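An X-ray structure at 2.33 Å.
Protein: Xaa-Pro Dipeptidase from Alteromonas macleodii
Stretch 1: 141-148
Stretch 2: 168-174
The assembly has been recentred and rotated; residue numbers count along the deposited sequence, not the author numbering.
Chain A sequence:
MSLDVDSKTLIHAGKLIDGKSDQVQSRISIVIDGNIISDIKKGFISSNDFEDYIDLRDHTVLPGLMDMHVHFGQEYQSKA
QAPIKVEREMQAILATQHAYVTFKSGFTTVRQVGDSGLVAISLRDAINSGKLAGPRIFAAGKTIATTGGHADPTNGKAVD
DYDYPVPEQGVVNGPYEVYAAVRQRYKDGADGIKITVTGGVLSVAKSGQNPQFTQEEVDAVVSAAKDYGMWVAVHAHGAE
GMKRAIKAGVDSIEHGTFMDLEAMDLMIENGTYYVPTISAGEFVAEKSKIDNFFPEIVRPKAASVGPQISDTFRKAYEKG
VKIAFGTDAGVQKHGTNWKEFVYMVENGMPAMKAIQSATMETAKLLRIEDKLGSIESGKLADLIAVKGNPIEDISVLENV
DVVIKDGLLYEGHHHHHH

Stretch 1 141-148: GKTIATTG
Stretch 2, residues 168-174: EQGVVNG

The touching parts of the two stretches, 142-147 and 169-173, run in the same general direction, 39° apart from end to end, and the stretches bury 412 Å² between them. The register places Ile-144 beside Gly-170, Ala-145 beside Val-171 and Thr-146 beside Val-172, with CA-CA separations of 4.5 to 4.9 Å.

Gly-141 (phi/psi 65/-142) lies beyond the contact. The CA-to-CB bond of Lys-142 (-72/127) points toward stretch 2; its side chain is t, p, t, p. Lys-142 CG packs 3.6 Å from Gln-169 O, while Lys-142 NZ donates to the carbonyl O of the next residue, Thr-143 O, at 2.7 Å. Gly-170 (98/7) suits this spot: a CB there would lie 2.8 Å from Lys-142 CG, and its backbone angles themselves call for glycine. The CA-to-CB bond of Thr-143 (-66/137, m) points away from stretch 2.

At Ile-144 (-94/136; m, t), CA makes a CH···O contact with Gly-170 O at 3.4 Å, and CG2 meets CG2 of Val-172 (-130/166, m) at 4.0 Å, an apolar pairing in a buried setting. Extended Ala-145 (-142/168) forms a parallel bridge with Val-171 (-118/118, t), their side chains on the same face. Ala-145 N donates to Gly-170 O at 2.7 Å, nearly linearly (169°), and Ala-145 O accepts from Val-172 N at 2.7 Å. The same carbonyl oxygen lies 3.0 Å from Val-171 CA, a further CH···O contact.

Thr-146 (-99/163, p) continues alongside Val-172, its CA 3.1 Å from Val-172 O; its OG1 is hydrogen-bonded elsewhere in the structure. At Thr-147 (-43/123, m), N packs 3.5 Å from Val-171 CG1, and OG1 accepts from Asn-173 ND2 at 2.9 Å and 170°. Asn-173 (-151/121; chi1 -71°, chi2 -65°) starts sideways, but its amide end comes nearer to make this buried polar link. Gly-148 (79/-4) then leaves the interface in a conformation that calls for glycine.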

# COMPACT_ATOMS: atom_id res chain seq x y z
N GLY A 141 21.71 -8.68 8.26
CA GLY A 141 21.60 -8.24 6.89
C GLY A 141 21.40 -6.72 6.82
O GLY A 141 21.99 -5.97 7.60
N LYS A 142 20.56 -6.27 5.89
CA LYS A 142 20.32 -4.84 5.74
C LYS A 142 19.49 -4.28 6.89
O LYS A 142 18.42 -4.79 7.20
CB LYS A 142 19.59 -4.55 4.42
CG LYS A 142 19.22 -3.08 4.23
CD LYS A 142 20.42 -2.20 3.87
CE LYS A 142 20.05 -0.72 3.90
NZ LYS A 142 19.92 -0.21 5.29
N THR A 143 20.00 -3.22 7.51
CA THR A 143 19.30 -2.56 8.61
C THR A 143 18.04 -1.94 8.02
O THR A 143 18.08 -1.36 6.94
CB THR A 143 20.15 -1.42 9.24
OG1 THR A 143 21.34 -1.97 9.83
CG2 THR A 143 19.35 -0.68 10.31
N ILE A 144 16.91 -2.07 8.71
CA ILE A 144 15.67 -1.52 8.19
C ILE A 144 15.41 -0.11 8.71
O ILE A 144 15.57 0.16 9.90
CB ILE A 144 14.48 -2.42 8.52
CG1 ILE A 144 14.70 -3.81 7.92
CG2 ILE A 144 13.19 -1.78 8.00
CD1 ILE A 144 13.58 -4.80 8.22
N ALA A 145 15.00 0.76 7.80
CA ALA A 145 14.73 2.15 8.13
C ALA A 145 13.53 2.69 7.37
O ALA A 145 13.03 2.06 6.43
CB ALA A 145 15.96 3.01 7.80
N THR A 146 13.07 3.86 7.79
CA THR A 146 11.97 4.55 7.12
C THR A 146 12.61 5.60 6.20
O THR A 146 13.77 5.94 6.37
CB THR A 146 11.03 5.23 8.12
OG1 THR A 146 11.78 6.05 9.02
CG2 THR A 146 10.27 4.19 8.89
N THR A 147 11.84 6.09 5.24
CA THR A 147 12.36 7.08 4.30
C THR A 147 13.20 8.17 4.96
O THR A 147 12.74 8.86 5.87
CB THR A 147 11.21 7.75 3.52
OG1 THR A 147 10.54 6.75 2.74
CG2 THR A 147 11.74 8.88 2.61
N GLY A 148 14.44 8.31 4.51
CA GLY A 148 15.32 9.32 5.07
C GLY A 148 15.95 8.96 6.40
O GLY A 148 16.77 9.71 6.92
N GLU A 168 11.63 -4.00 0.28
CA GLU A 168 12.57 -5.11 0.24
C GLU A 168 14.02 -4.63 0.35
O GLU A 168 14.89 -5.39 0.74
CB GLU A 168 12.37 -5.94 -1.03
CG GLU A 168 11.07 -6.75 -1.09
CD GLU A 168 9.90 -5.99 -1.69
OE1 GLU A 168 9.94 -4.73 -1.74
OE2 GLU A 168 8.92 -6.65 -2.10
N GLN A 169 14.28 -3.37 0.01
CA GLN A 169 15.63 -2.86 0.10
C GLN A 169 15.93 -2.31 1.50
O GLN A 169 17.02 -1.79 1.75
CB GLN A 169 15.85 -1.76 -0.95
CG GLN A 169 15.81 -2.27 -2.36
CD GLN A 169 15.95 -1.16 -3.40
OE1 GLN A 169 15.30 -0.12 -3.31
NE2 GLN A 169 16.79 -1.40 -4.40
N GLY A 170 14.97 -2.43 2.42
CA GLY A 170 15.20 -1.94 3.77
C GLY A 170 14.67 -0.55 4.14
O GLY A 170 14.98 -0.06 5.23
N VAL A 171 13.92 0.08 3.25
CA VAL A 171 13.32 1.40 3.52
C VAL A 171 11.80 1.23 3.46
O VAL A 171 11.23 0.87 2.42
CB VAL A 171 13.79 2.46 2.51
CG1 VAL A 171 13.31 3.86 2.96
CG2 VAL A 171 15.31 2.41 2.39
N VAL A 172 11.15 1.48 4.59
CA VAL A 172 9.72 1.26 4.73
C VAL A 172 8.89 2.41 5.29
O VAL A 172 9.42 3.36 5.87
CB VAL A 172 9.47 0.07 5.67
CG1 VAL A 172 10.18 -1.17 5.15
CG2 VAL A 172 9.99 0.42 7.07
N ASN A 173 7.58 2.28 5.12
CA ASN A 173 6.60 3.24 5.63
C ASN A 173 5.33 2.42 5.88
O ASN A 173 4.80 1.79 4.96
CB ASN A 173 6.33 4.35 4.60
CG ASN A 173 7.50 5.30 4.45
OD1 ASN A 173 7.86 6.03 5.38
ND2 ASN A 173 8.11 5.30 3.26
N GLY A 174 4.86 2.41 7.12
CA GLY A 174 3.67 1.66 7.47
C GLY A 174 3.98 0.24 7.89
O GLY A 174 5.07 -0.27 7.61